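Local coordinates for protein alginate lyase (Bacteroides ovatus, PDB 3NNB) that probably depolymerises the polysaccharide alginate by beta-elimination, as alginate lyases do, at residues G102-A107 against V133-A138; M43-V48 against A124-D129; R348-F353 against A357-I362; Q297-A302 against R308-A313; T200-W205 against T231-Y236. All coordinates share one frame; numbering follows the deposited sequence. Where two conformers were deposited one is given.

Contact 1: G102-A107 against V133-A138; sequences GDMSKA and VWFLDA
The selenomethionine Met104 lays its terminal methyl on the indole of Trp134: CE sits 3.6 Å from the centroid of the five-membered ring and only 10° off the ring normal, a CH-pi contact over the face. SE stands further off, obliquely, and completes a Met-aromatic contact. Back along the chain, CG meets Trp134 CB at 3.8 Å. Phe135 closes in from a second direction, its CE2 lying 3.9 Å from Met104 SE. The two rings also brace each other, for CD1 of Trp134 stands 3.4 Å above the middle of the Phe135 plane. Met104 reaches the indole because CG leaves anti to the backbone N (chi1 -179°) and the chain then bends twice, bringing the methyl down on the ring. An alanine in place of Trp134 is likely to leave the Met104 methyl without its aromatic bed and the face of Phe135 without the indole edge that stands over it. In the next shell, Phe171 and Met174 of helix 171-180 touch Met104, while Trp198 meets Phe135 edge-to-face. The arrangement is a buried Met-aromatic cluster between consecutive helices, 98-118 and 121-136, of a mainly helical fold, consistent with the alpha/alpha toroids of the six-hairpin clan.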
# COMPACT_ATOMS: atom_id res chain seq x y z
N GLY A 102 -4.65 1.82 -9.86
CA GLY A 102 -3.39 1.13 -9.67
C GLY A 102 -2.34 1.57 -10.68
O GLY A 102 -1.18 1.78 -10.33
N ASP A 103 -2.74 1.63 -11.95
CA ASP A 103 -1.79 2.00 -13.02
C ASP A 103 -1.26 3.41 -12.76
O ASP A 103 -0.07 3.68 -12.95
CB ASP A 103 -2.46 2.00 -14.39
CG ASP A 103 -2.70 0.61 -14.94
OD1 ASP A 103 -2.11 -0.37 -14.44
OD2 ASP A 103 -3.50 0.54 -15.88
N MSE A 104 -2.17 4.32 -12.39
CA MSE A 104 -1.82 5.72 -12.11
C MSE A 104 -0.86 5.81 -10.93
O MSE A 104 0.20 6.43 -11.02
CB MSE A 104 -3.10 6.53 -11.86
CG MSE A 104 -2.91 8.06 -11.58
SE MSE A 104 -2.29 8.45 -9.79
CE MSE A 104 -3.76 7.68 -8.79
N SER A 105 -1.22 5.17 -9.83
CA SER A 105 -0.42 5.22 -8.62
C SER A 105 0.99 4.65 -8.84
O SER A 105 2.02 5.21 -8.42
CB SER A 105 -1.16 4.46 -7.51
OG SER A 105 -0.37 4.39 -6.35
N LYS A 106 1.05 3.51 -9.51
CA LYS A 106 2.32 2.89 -9.85
C LYS A 106 3.16 3.78 -10.74
O LYS A 106 4.37 3.91 -10.57
CB LYS A 106 2.12 1.53 -10.48
CG LYS A 106 1.63 0.52 -9.50
CD LYS A 106 1.59 -0.89 -10.14
CE LYS A 106 0.29 -1.21 -10.80
NZ LYS A 106 0.15 -2.70 -10.90
N ALA A 107 2.51 4.40 -11.72
CA ALA A 107 3.23 5.30 -12.66
C ALA A 107 3.80 6.52 -11.96
O ALA A 107 4.94 6.91 -12.21
CB ALA A 107 2.29 5.72 -13.83
N VAL A 133 -4.60 14.72 -14.36
CA VAL A 133 -5.72 13.98 -14.96
C VAL A 133 -6.51 13.25 -13.88
O VAL A 133 -7.74 13.28 -13.86
CB VAL A 133 -5.24 13.03 -16.05
CG1 VAL A 133 -6.41 12.14 -16.52
CG2 VAL A 133 -4.65 13.86 -17.23
N TRP A 134 -5.82 12.62 -12.95
CA TRP A 134 -6.51 11.81 -11.94
C TRP A 134 -7.20 12.59 -10.84
O TRP A 134 -8.30 12.23 -10.42
CB TRP A 134 -5.56 10.77 -11.30
CG TRP A 134 -6.31 9.78 -10.47
CD1 TRP A 134 -6.65 9.89 -9.16
CD2 TRP A 134 -6.93 8.58 -10.95
NE1 TRP A 134 -7.42 8.80 -8.78
CE2 TRP A 134 -7.63 8.01 -9.87
CE3 TRP A 134 -6.96 7.94 -12.20
CZ2 TRP A 134 -8.34 6.80 -9.98
CZ3 TRP A 134 -7.64 6.74 -12.31
CH2 TRP A 134 -8.35 6.20 -11.22
N PHE A 135 -6.54 13.63 -10.34
CA PHE A 135 -6.94 14.37 -9.16
C PHE A 135 -7.45 15.81 -9.33
O PHE A 135 -8.21 16.26 -8.46
CB PHE A 135 -5.77 14.46 -8.18
CG PHE A 135 -5.35 13.15 -7.58
CD1 PHE A 135 -6.05 12.58 -6.50
CD2 PHE A 135 -4.24 12.47 -8.08
CE1 PHE A 135 -5.66 11.38 -5.96
CE2 PHE A 135 -3.87 11.23 -7.55
CZ PHE A 135 -4.57 10.71 -6.46
N LEU A 136 -6.94 16.56 -10.30
CA LEU A 136 -7.08 18.04 -10.31
C LEU A 136 -7.91 18.59 -11.44
O LEU A 136 -8.58 19.62 -11.25
CB LEU A 136 -5.71 18.73 -10.30
CG LEU A 136 -4.75 18.24 -9.19
CD1 LEU A 136 -3.37 18.94 -9.33
CD2 LEU A 136 -5.37 18.46 -7.81
N ASP A 137 -7.89 17.95 -12.61
CA ASP A 137 -8.58 18.49 -13.79
C ASP A 137 -10.09 18.30 -13.58
O ASP A 137 -10.56 17.19 -13.29
CB ASP A 137 -8.17 17.74 -15.05
CG ASP A 137 -6.73 18.02 -15.53
OD1 ASP A 137 -6.12 19.00 -15.07
OD2 ASP A 137 -6.25 17.20 -16.39
N ALA A 138 -10.86 19.37 -13.79
CA ALA A 138 -12.31 19.31 -13.57
C ALA A 138 -12.99 18.25 -14.41
O ALA A 138 -13.95 17.62 -13.94
CB ALA A 138 -12.98 20.72 -13.87

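Contact 2: M43-V48 against A124-D129; sequences MTPPSV and AQKAVD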
# COMPACT_ATOMS: atom_id res chain seq x y z
N MSE A 43 2.47 5.81 -21.48
CA MSE A 43 1.10 5.49 -21.02
C MSE A 43 0.21 6.73 -21.07
O MSE A 43 0.61 7.82 -20.66
CB MSE A 43 1.11 4.91 -19.60
CG MSE A 43 -0.29 4.59 -19.07
SE MSE A 43 -0.28 3.91 -17.24
CE MSE A 43 0.27 2.09 -17.58
N THR A 44 -1.01 6.57 -21.59
CA THR A 44 -1.99 7.65 -21.54
C THR A 44 -2.56 7.68 -20.11
O THR A 44 -3.04 6.64 -19.62
CB THR A 44 -3.16 7.40 -22.52
OG1 THR A 44 -2.63 7.34 -23.85
CG2 THR A 44 -4.20 8.52 -22.43
N PRO A 45 -2.49 8.84 -19.43
CA PRO A 45 -3.03 8.87 -18.06
C PRO A 45 -4.52 8.49 -18.04
O PRO A 45 -5.31 9.08 -18.80
CB PRO A 45 -2.83 10.31 -17.62
CG PRO A 45 -1.58 10.75 -18.38
CD PRO A 45 -1.75 10.08 -19.74
N PRO A 46 -4.88 7.49 -17.24
CA PRO A 46 -6.29 7.12 -17.10
C PRO A 46 -7.04 8.04 -16.12
O PRO A 46 -6.45 8.89 -15.47
CB PRO A 46 -6.22 5.71 -16.55
CG PRO A 46 -5.05 5.78 -15.61
CD PRO A 46 -4.04 6.69 -16.31
N SER A 47 -8.33 7.80 -15.97
CA SER A 47 -9.16 8.51 -15.00
C SER A 47 -10.38 7.69 -14.66
O SER A 47 -10.70 6.71 -15.34
CB SER A 47 -9.60 9.88 -15.51
OG SER A 47 -10.72 9.79 -16.41
N VAL A 48 -11.08 8.14 -13.61
CA VAL A 48 -12.35 7.53 -13.24
C VAL A 48 -13.44 7.73 -14.33
O VAL A 48 -14.50 7.12 -14.24
CB VAL A 48 -12.88 8.05 -11.89
CG1 VAL A 48 -11.88 7.67 -10.75
CG2 VAL A 48 -13.23 9.58 -11.93
N ALA A 124 9.27 13.94 -14.04
CA ALA A 124 8.38 14.68 -13.14
C ALA A 124 7.22 15.32 -13.91
O ALA A 124 6.08 15.36 -13.41
CB ALA A 124 9.13 15.73 -12.32
N GLN A 125 7.50 15.81 -15.13
CA GLN A 125 6.47 16.42 -15.97
C GLN A 125 5.40 15.39 -16.28
O GLN A 125 4.20 15.68 -16.24
CB GLN A 125 7.09 17.02 -17.25
CG GLN A 125 6.15 17.90 -18.08
CD GLN A 125 5.12 17.13 -18.90
OE1 GLN A 125 5.24 15.90 -19.18
NE2 GLN A 125 4.13 17.86 -19.36
N LYS A 126 5.81 14.15 -16.54
CA LYS A 126 4.81 13.09 -16.85
C LYS A 126 4.04 12.71 -15.61
O LYS A 126 2.83 12.50 -15.68
CB LYS A 126 5.44 11.87 -17.49
CG LYS A 126 4.47 10.77 -17.89
CD LYS A 126 3.83 10.98 -19.26
CE LYS A 126 2.73 9.96 -19.58
NZ LYS A 126 2.31 9.95 -21.03
N ALA A 127 4.72 12.66 -14.47
CA ALA A 127 4.03 12.36 -13.24
C ALA A 127 2.96 13.37 -12.92
O ALA A 127 1.85 13.01 -12.50
CB ALA A 127 5.02 12.24 -12.03
N VAL A 128 3.28 14.65 -13.11
CA VAL A 128 2.32 15.74 -12.87
C VAL A 128 1.12 15.63 -13.84
O VAL A 128 0.01 15.95 -13.44
CB VAL A 128 3.06 17.13 -12.89
CG1 VAL A 128 2.08 18.30 -12.84
CG2 VAL A 128 3.98 17.21 -11.68
N ASP A 129 1.36 15.15 -15.07
CA ASP A 129 0.27 14.93 -16.05
C ASP A 129 -0.67 13.85 -15.51
O ASP A 129 -1.87 14.09 -15.44
CB ASP A 129 0.89 14.56 -17.39
CG ASP A 129 -0.09 14.46 -18.53
OD1 ASP A 129 -1.24 14.94 -18.47
OD2 ASP A 129 0.39 13.94 -19.57
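Pro45 and Asp129 mark where the backbones come nearest, their CA atoms 7.2 Å apart, as the extended loop 43-48 runs past the side of helix 124-129. Two kinds of contact hold it there, one polar and one a light packing touch. The polar one belongs to Lys126, whose ammonium NZ donates to the backbone O of Met43 at 2.8 Å. It comes neither straight along the carbonyl bond nor flat with it: the C=O...NZ angle is 147° and the nitrogen is tilted 30° from the carbonyl plane. The aliphatic part of the lysine follows closely, CE lying 3.2 Å from the same oxygen. A single bend at chi2 (84°) in an otherwise stretched chain turns the end of Lys126 toward the loop. The same NZ also bonds to Leu41 O, at the last residue of helix 27-41, so one ammonium gathers two carbonyls where that helix gives way to the loop; its positive charge probably suits the partly negative C-terminal end of the helix.

One turn further on, Asp129 meets the proline ring. Its OD2 lies 3.9 Å from Pro45 CG, with the two side chains at about a right angle, and no hydrogen bond is involved. Around this surface contact, Phe130 of the same helix receives Pro45 and Pro46, while Lys126 rests on Leu111 of helix 98-118. The loop is thus laid over helix 121-136 on its way from helix 27-41 to strand 64-66.

Contact 3: R348-F353 against A357-I362; sequences RRASFF and AGYEAI
Arg348 and Glu360 run alongside each other with their ends in the same direction, across the turn that joins helix 336-351 to helix 359-366. Traced outward, the arginine already meets its partner at CB, 3.7 Å from Glu360 OE1. CG sits anti to the backbone N (chi1 171°), and bends at the next two torsions fold the chain back so that CD passes 3.6 Å from the same oxygen. NE then donates to Glu360 OE1 at 2.8 Å in a nearly straight bond, 169° at the hydrogen. At the tip, NH2 gives a second bond of 2.9 Å to Glu360 OE2, while NH1 turns elsewhere and donates to Tyr379 O. The grip is side-on, one nitrogen to each carboxylate oxygen. Both oxygens lie close to the guanidinium plane, yet the arginine approaches from above the carboxylate, since the two flat groups are turned 62° apart.

Beside this pair, Ser351 directs OG back to Arg348 O, a 2.6 Å bond inside its own helix end, and its CB and OG rest against Glu360 CB. Ala350 CB packs on Tyr359 CD2 at 3.7 Å, and the tyrosine ring carries Ala357 CB over the centre of one face. Gly358 takes the N-cap position, just ahead of the second helix.

Glu360 OE2 has a further salt bridge, to Arg367 NH1. One carboxylate therefore serves two guanidinium groups that stand close to each other, and its negative charge probably offsets theirs, pinning together the ends of two consecutive helices near the C-terminus of the chain.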
# COMPACT_ATOMS: atom_id res chain seq x y z
N ARG A 348 14.34 -8.25 5.60
CA ARG A 348 15.18 -7.05 5.34
C ARG A 348 14.64 -5.82 6.05
O ARG A 348 15.38 -5.10 6.72
CB ARG A 348 15.20 -6.79 3.83
CG ARG A 348 15.83 -5.48 3.38
CD ARG A 348 17.33 -5.33 3.68
NE ARG A 348 18.16 -6.31 2.98
CZ ARG A 348 18.70 -6.16 1.77
NH1 ARG A 348 18.53 -5.08 1.03
NH2 ARG A 348 19.43 -7.14 1.27
N ARG A 349 13.35 -5.59 5.92
CA ARG A 349 12.73 -4.40 6.49
C ARG A 349 12.77 -4.44 8.00
O ARG A 349 13.05 -3.41 8.65
CB ARG A 349 11.32 -4.26 5.94
CG ARG A 349 11.33 -4.05 4.43
CD ARG A 349 9.98 -4.32 3.80
NE ARG A 349 8.97 -3.39 4.27
CZ ARG A 349 7.66 -3.48 3.94
NH1 ARG A 349 7.18 -4.43 3.11
NH2 ARG A 349 6.86 -2.57 4.43
N ALA A 350 12.48 -5.59 8.58
CA ALA A 350 12.51 -5.75 10.06
C ALA A 350 13.92 -5.51 10.62
O ALA A 350 14.08 -5.00 11.74
CB ALA A 350 11.99 -7.16 10.46
N SER A 351 14.93 -5.90 9.85
CA SER A 351 16.32 -5.77 10.25
C SER A 351 16.72 -4.32 10.47
O SER A 351 17.67 -4.04 11.18
CB SER A 351 17.25 -6.46 9.24
OG SER A 351 17.53 -5.62 8.11
N PHE A 352 15.99 -3.37 9.88
CA PHE A 352 16.25 -1.95 10.10
C PHE A 352 15.93 -1.56 11.55
O PHE A 352 16.55 -0.64 12.09
CB PHE A 352 15.42 -1.03 9.21
CG PHE A 352 15.63 -1.22 7.73
CD1 PHE A 352 16.61 -2.03 7.19
CD2 PHE A 352 14.82 -0.50 6.86
CE1 PHE A 352 16.76 -2.13 5.81
CE2 PHE A 352 14.97 -0.62 5.46
CZ PHE A 352 15.96 -1.44 4.96
N PHE A 353 14.95 -2.24 12.14
CA PHE A 353 14.47 -1.92 13.50
C PHE A 353 15.14 -2.79 14.56
O PHE A 353 15.22 -2.36 15.73
CB PHE A 353 12.95 -2.12 13.57
CG PHE A 353 12.19 -1.18 12.68
CD1 PHE A 353 11.92 0.12 13.08
CD2 PHE A 353 11.82 -1.56 11.39
CE1 PHE A 353 11.29 1.02 12.22
CE2 PHE A 353 11.21 -0.65 10.51
CZ PHE A 353 10.91 0.63 10.95
N ALA A 357 18.91 -9.08 15.65
CA ALA A 357 18.12 -10.33 15.57
C ALA A 357 18.60 -11.30 14.49
O ALA A 357 18.22 -12.46 14.46
CB ALA A 357 16.61 -10.00 15.38
N GLY A 358 19.39 -10.80 13.56
CA GLY A 358 19.90 -11.65 12.48
C GLY A 358 18.91 -11.93 11.36
O GLY A 358 19.07 -12.90 10.61
N TYR A 359 17.93 -11.04 11.20
CA TYR A 359 16.88 -11.28 10.23
C TYR A 359 17.36 -11.21 8.77
O TYR A 359 16.89 -11.95 7.91
CB TYR A 359 15.75 -10.27 10.39
CG TYR A 359 14.99 -10.33 11.68
CD1 TYR A 359 14.67 -11.55 12.28
CD2 TYR A 359 14.50 -9.18 12.25
CE1 TYR A 359 13.93 -11.60 13.41
CE2 TYR A 359 13.75 -9.22 13.41
CZ TYR A 359 13.49 -10.44 13.99
OH TYR A 359 12.76 -10.48 15.17
N GLU A 360 18.29 -10.30 8.48
CA GLU A 360 18.77 -10.15 7.10
C GLU A 360 19.54 -11.40 6.66
O GLU A 360 19.42 -11.80 5.51
CB GLU A 360 19.64 -8.89 6.92
CG GLU A 360 20.43 -8.86 5.60
CD GLU A 360 19.57 -8.90 4.34
OE1 GLU A 360 18.35 -8.68 4.42
OE2 GLU A 360 20.14 -9.15 3.25
N ALA A 361 20.32 -12.00 7.57
CA ALA A 361 21.04 -13.24 7.27
C ALA A 361 20.09 -14.37 6.86
O ALA A 361 20.34 -15.10 5.91
CB ALA A 361 21.91 -13.66 8.46
N ILE A 362 18.96 -14.47 7.56
CA ILE A 362 17.92 -15.44 7.22
C ILE A 362 17.34 -15.10 5.85
O ILE A 362 17.29 -15.96 4.98
CB ILE A 362 16.82 -15.49 8.30
CG1 ILE A 362 17.38 -15.96 9.64
CG2 ILE A 362 15.67 -16.42 7.86
CD1 ILE A 362 16.39 -15.93 10.81

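Contact 4: Q297-A302 against R308-A313; sequences QDIYNA and RSITAA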
# COMPACT_ATOMS: atom_id res chain seq x y z
N GLN A 297 8.45 7.85 17.48
CA GLN A 297 7.54 6.94 18.15
C GLN A 297 7.93 5.48 17.85
O GLN A 297 8.06 5.06 16.70
CB GLN A 297 6.10 7.20 17.73
CG GLN A 297 5.66 8.66 17.87
CD GLN A 297 5.76 9.14 19.30
OE1 GLN A 297 5.14 8.56 20.18
NE2 GLN A 297 6.60 10.17 19.54
N ASP A 298 8.19 4.72 18.91
CA ASP A 298 8.71 3.35 18.74
C ASP A 298 7.53 2.37 18.72
O ASP A 298 7.19 1.78 19.73
CB ASP A 298 9.65 3.01 19.88
CG ASP A 298 10.37 1.69 19.67
OD1 ASP A 298 10.00 0.93 18.72
OD2 ASP A 298 11.29 1.39 20.44
N ILE A 299 6.92 2.21 17.55
CA ILE A 299 5.87 1.21 17.37
C ILE A 299 6.49 -0.19 17.29
O ILE A 299 5.93 -1.17 17.80
CB ILE A 299 5.08 1.54 16.10
CG1 ILE A 299 4.24 2.80 16.31
CG2 ILE A 299 4.22 0.33 15.61
CD1 ILE A 299 3.13 2.64 17.40
N TYR A 300 7.67 -0.31 16.67
CA TYR A 300 8.24 -1.64 16.43
C TYR A 300 8.36 -2.47 17.72
O TYR A 300 8.03 -3.65 17.73
CB TYR A 300 9.60 -1.56 15.74
CG TYR A 300 10.15 -2.91 15.37
CD1 TYR A 300 10.92 -3.64 16.25
CD2 TYR A 300 9.87 -3.49 14.11
CE1 TYR A 300 11.42 -4.89 15.88
CE2 TYR A 300 10.33 -4.71 13.75
CZ TYR A 300 11.09 -5.43 14.65
OH TYR A 300 11.56 -6.65 14.27
N ASN A 301 8.86 -1.85 18.79
CA ASN A 301 9.13 -2.54 20.03
C ASN A 301 7.93 -2.60 21.00
O ASN A 301 8.07 -3.13 22.11
CB ASN A 301 10.36 -1.88 20.71
CG ASN A 301 11.62 -2.10 19.93
OD1 ASN A 301 12.29 -1.14 19.46
ND2 ASN A 301 11.96 -3.37 19.73
N ALA A 302 6.77 -2.09 20.57
CA ALA A 302 5.58 -2.07 21.42
C ALA A 302 5.18 -3.50 21.74
O ALA A 302 4.99 -4.30 20.84
CB ALA A 302 4.41 -1.32 20.77
N ARG A 308 2.51 -9.95 23.11
CA ARG A 308 2.10 -9.68 21.72
C ARG A 308 2.96 -8.54 21.19
O ARG A 308 3.11 -7.49 21.86
CB ARG A 308 0.64 -9.30 21.68
CG ARG A 308 -0.28 -10.34 22.34
CD ARG A 308 -1.63 -9.77 22.58
NE ARG A 308 -2.48 -10.65 23.40
CZ ARG A 308 -3.50 -11.36 22.94
NH1 ARG A 308 -3.86 -11.36 21.65
NH2 ARG A 308 -4.18 -12.11 23.79
N SER A 309 3.51 -8.74 20.00
CA SER A 309 4.37 -7.73 19.40
C SER A 309 4.63 -8.05 17.93
O SER A 309 4.39 -9.17 17.48
CB SER A 309 5.72 -7.72 20.14
OG SER A 309 6.49 -8.89 19.87
N ILE A 310 5.16 -7.07 17.20
CA ILE A 310 5.64 -7.34 15.84
C ILE A 310 6.73 -8.40 15.81
O ILE A 310 6.76 -9.28 14.93
CB ILE A 310 6.09 -6.03 15.16
CG1 ILE A 310 4.88 -5.10 14.96
CG2 ILE A 310 6.83 -6.35 13.84
CD1 ILE A 310 5.26 -3.66 14.51
N THR A 311 7.62 -8.40 16.82
CA THR A 311 8.63 -9.44 16.90
C THR A 311 7.98 -10.83 17.01
O THR A 311 8.40 -11.76 16.34
CB THR A 311 9.57 -9.21 18.11
OG1 THR A 311 10.29 -7.98 17.92
CG2 THR A 311 10.57 -10.38 18.25
N ALA A 312 6.93 -10.97 17.80
CA ALA A 312 6.27 -12.26 17.94
C ALA A 312 5.68 -12.69 16.61
O ALA A 312 5.82 -13.83 16.18
CB ALA A 312 5.21 -12.22 19.00
N ALA A 313 5.10 -11.72 15.91
CA ALA A 313 4.48 -12.02 14.62
C ALA A 313 5.53 -12.49 13.60
O ALA A 313 5.27 -13.37 12.78
CB ALA A 313 3.66 -10.79 14.12
O HOH W 1 8.49 -6.21 18.61
O HOH W 2 5.30 -4.46 18.16
O HOH W 3 12.54 -8.17 16.33
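Water does most of the polar work between Tyr300 and Thr311: no hydrogen bond crosses directly between 297-302 and 308-313, yet three waters link them. Water 1 donates to Tyr300 O at 2.7 Å and accepts from Thr311 N. Water 2 accepts from Ile310 N at 2.8 Å and lies within bonding distance of both Tyr300 O and Ala302 O, with more acceptors around it than it has protons. Water 3, in the plane of the tyrosine ring, bridges Tyr300 OH (2.7 Å) and Thr311 OG1 (2.8 Å). The carbonyls come from a type I beta turn, Ile299 to Ala302, held by an Asx motif in which Asp298 OD1 accepts from Asn301 N. The N-H groups belong to the first turn of helix 310-317, whose N-cap, Ser309, takes Ala312 N on OG at 3.0 Å. Dry packing lies alongside, with Tyr300 CE2 3.9 Å from Ile310 CG2 and Ile310 CD1 near Ile299 CG2. Tyr300 turns its ring to the helix by setting CG anti to the backbone N (chi1 -175°). Were an alanine to replace it, water 3 would probably lose its tyrosine mate and Ile310 CG2 would face a gap. Beyond the two segments the ring meets Phe353, nearly parallel to it, and Tyr359.

Contact 5: T200-W205 against T231-Y236; sequences TQLVEW and TAYALY
Val203 is pressed hard against Tyr233: its CG2 comes to 3.4 Å from Tyr233 CB, a short approach for two carbons, and the CA atoms of the pair, 6.8 Å apart, are the nearest across the helices. With CG1 taking the position anti to the backbone N (chi1 171°), CG2 is the methyl that goes to the partner, meeting the foot of the tyrosine and not its ring. The ring is met by Leu202. Its CD2 lies 3.9 Å from both Tyr233 CD2 and Tyr233 CE2, an oblique approach to the ring. No hydrogen bond crosses between the segments.

The pair belongs to helices 189-208 and 221-236, whose short segments pass 9.5 Å apart at closest approach with N-to-C directions at 137°, so they run roughly antiparallel. Such helices running up and down are what the alpha/alpha toroids of the six-hairpin clan are built from, and this contact is consistent with that fold. Tyr233 also meets Phe199 and, on helix 171-180, Phe171 and Ile175; its hydroxyl bonds to Gln229 within its own helix.

Away from this spot the fit slackens. Val203 CG2 is still 4.1 Å from Ala234 N, but the Ala234 methyl comes no nearer than 5.3 Å to the other segment. On helix 189-208 the side turned from the partner faces solvent, with Gln201 and Glu204 exposed, whereas on 231-236 Thr231 and Ala232, which take no part, are still buried; Thr231 packs on helices 240-258 and 274-293.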
# COMPACT_ATOMS: atom_id res chain seq x y z
N THR A 200 -6.65 16.41 2.06
CA THR A 200 -7.31 17.02 3.24
C THR A 200 -8.78 16.62 3.23
O THR A 200 -9.32 16.22 4.25
CB THR A 200 -7.17 18.54 3.25
OG1 THR A 200 -5.78 18.92 3.42
CG2 THR A 200 -8.03 19.16 4.32
N GLN A 201 -9.42 16.71 2.05
CA GLN A 201 -10.79 16.30 1.88
C GLN A 201 -11.01 14.83 2.09
O GLN A 201 -11.96 14.40 2.73
CB GLN A 201 -11.33 16.74 0.55
CG GLN A 201 -11.53 18.22 0.46
CD GLN A 201 -12.07 18.61 -0.91
OE1 GLN A 201 -11.33 18.73 -1.86
NE2 GLN A 201 -13.37 18.75 -1.02
N LEU A 202 -10.11 14.01 1.58
CA LEU A 202 -10.18 12.58 1.85
C LEU A 202 -10.13 12.26 3.35
O LEU A 202 -10.91 11.46 3.83
CB LEU A 202 -9.04 11.85 1.13
CG LEU A 202 -9.02 10.33 1.34
CD1 LEU A 202 -10.28 9.63 0.74
CD2 LEU A 202 -7.73 9.69 0.85
N VAL A 203 -9.19 12.87 4.07
CA VAL A 203 -9.07 12.69 5.52
C VAL A 203 -10.34 13.13 6.27
O VAL A 203 -10.81 12.37 7.15
CB VAL A 203 -7.80 13.34 6.12
CG1 VAL A 203 -7.88 13.29 7.71
CG2 VAL A 203 -6.51 12.62 5.57
N GLU A 204 -10.92 14.24 5.86
CA GLU A 204 -12.22 14.66 6.39
C GLU A 204 -13.29 13.60 6.17
O GLU A 204 -14.07 13.32 7.07
CB GLU A 204 -12.65 15.99 5.77
CG GLU A 204 -11.84 17.15 6.33
CD GLU A 204 -12.16 18.47 5.67
OE1 GLU A 204 -12.76 18.51 4.60
OE2 GLU A 204 -11.76 19.48 6.27
N TRP A 205 -13.33 13.03 4.97
CA TRP A 205 -14.28 11.99 4.68
C TRP A 205 -13.99 10.76 5.54
O TRP A 205 -14.92 10.11 6.04
CB TRP A 205 -14.24 11.66 3.18
CG TRP A 205 -15.16 10.57 2.80
CD1 TRP A 205 -16.51 10.67 2.58
CD2 TRP A 205 -14.83 9.19 2.64
NE1 TRP A 205 -17.03 9.43 2.27
CE2 TRP A 205 -16.03 8.50 2.32
CE3 TRP A 205 -13.65 8.45 2.79
CZ2 TRP A 205 -16.06 7.13 2.14
CZ3 TRP A 205 -13.69 7.10 2.57
CH2 TRP A 205 -14.89 6.44 2.26
N THR A 231 -2.77 7.94 9.09
CA THR A 231 -1.54 8.54 9.64
C THR A 231 -0.74 9.21 8.52
O THR A 231 -0.35 10.37 8.63
CB THR A 231 -0.72 7.53 10.38
OG1 THR A 231 -1.50 7.00 11.47
CG2 THR A 231 0.56 8.18 10.98
N ALA A 232 -0.52 8.47 7.43
CA ALA A 232 0.25 9.01 6.32
C ALA A 232 -0.45 10.24 5.70
O ALA A 232 0.23 11.22 5.35
CB ALA A 232 0.42 7.94 5.24
N TYR A 233 -1.77 10.17 5.51
CA TYR A 233 -2.49 11.28 4.84
C TYR A 233 -2.55 12.48 5.78
O TYR A 233 -2.43 13.62 5.33
CB TYR A 233 -3.87 10.87 4.35
CG TYR A 233 -3.82 9.63 3.48
CD1 TYR A 233 -2.68 9.25 2.83
CD2 TYR A 233 -4.94 8.79 3.35
CE1 TYR A 233 -2.63 8.05 2.07
CE2 TYR A 233 -4.92 7.67 2.59
CZ TYR A 233 -3.75 7.27 1.97
OH TYR A 233 -3.70 6.07 1.28
N ALA A 234 -2.68 12.22 7.08
CA ALA A 234 -2.64 13.30 8.07
C ALA A 234 -1.30 14.03 7.99
O ALA A 234 -1.27 15.27 7.98
CB ALA A 234 -2.89 12.73 9.52
N LEU A 235 -0.19 13.29 7.91
CA LEU A 235 1.14 13.92 7.88
C LEU A 235 1.29 14.72 6.59
O LEU A 235 1.79 15.85 6.63
CB LEU A 235 2.28 12.90 7.98
CG LEU A 235 2.43 12.33 9.38
CD1 LEU A 235 3.37 11.11 9.37
CD2 LEU A 235 3.02 13.42 10.31
N TYR A 236 0.84 14.17 5.46
CA TYR A 236 1.00 14.87 4.18
C TYR A 236 0.25 16.23 4.16
O TYR A 236 0.71 17.18 3.54
CB TYR A 236 0.53 14.01 3.01
CG TYR A 236 0.77 14.62 1.66
CD1 TYR A 236 2.07 14.95 1.25
CD2 TYR A 236 -0.27 14.88 0.79
CE1 TYR A 236 2.31 15.54 -0.01
CE2 TYR A 236 -0.04 15.51 -0.43
CZ TYR A 236 1.25 15.81 -0.83
OH TYR A 236 1.53 16.38 -2.09

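Contacts 1 and 2 share helix 121-136 and adjoin, their centres 6 Å apart: the Trp134 indole that receives Met104 also packs against the loop of contact 2, with CZ3 3.6 Å from Ser47 CA. Across the centre of the chain, contacts 3 and 4 form another pair, where Phe353 CB lies 3.4 Å from Tyr300 CD2 and Tyr359 touches both Tyr300 and Thr311. About 35 Å separates the centres of contacts 1 and 4. Contact 5 touches neither pair; its centre is about 17 Å from that of contact 1 and 25 Å from that of contact 4. The sodium site, Glu182, Ser184 and Phe187, adjoins contact 2 in space, where Ala124 touches Ser184.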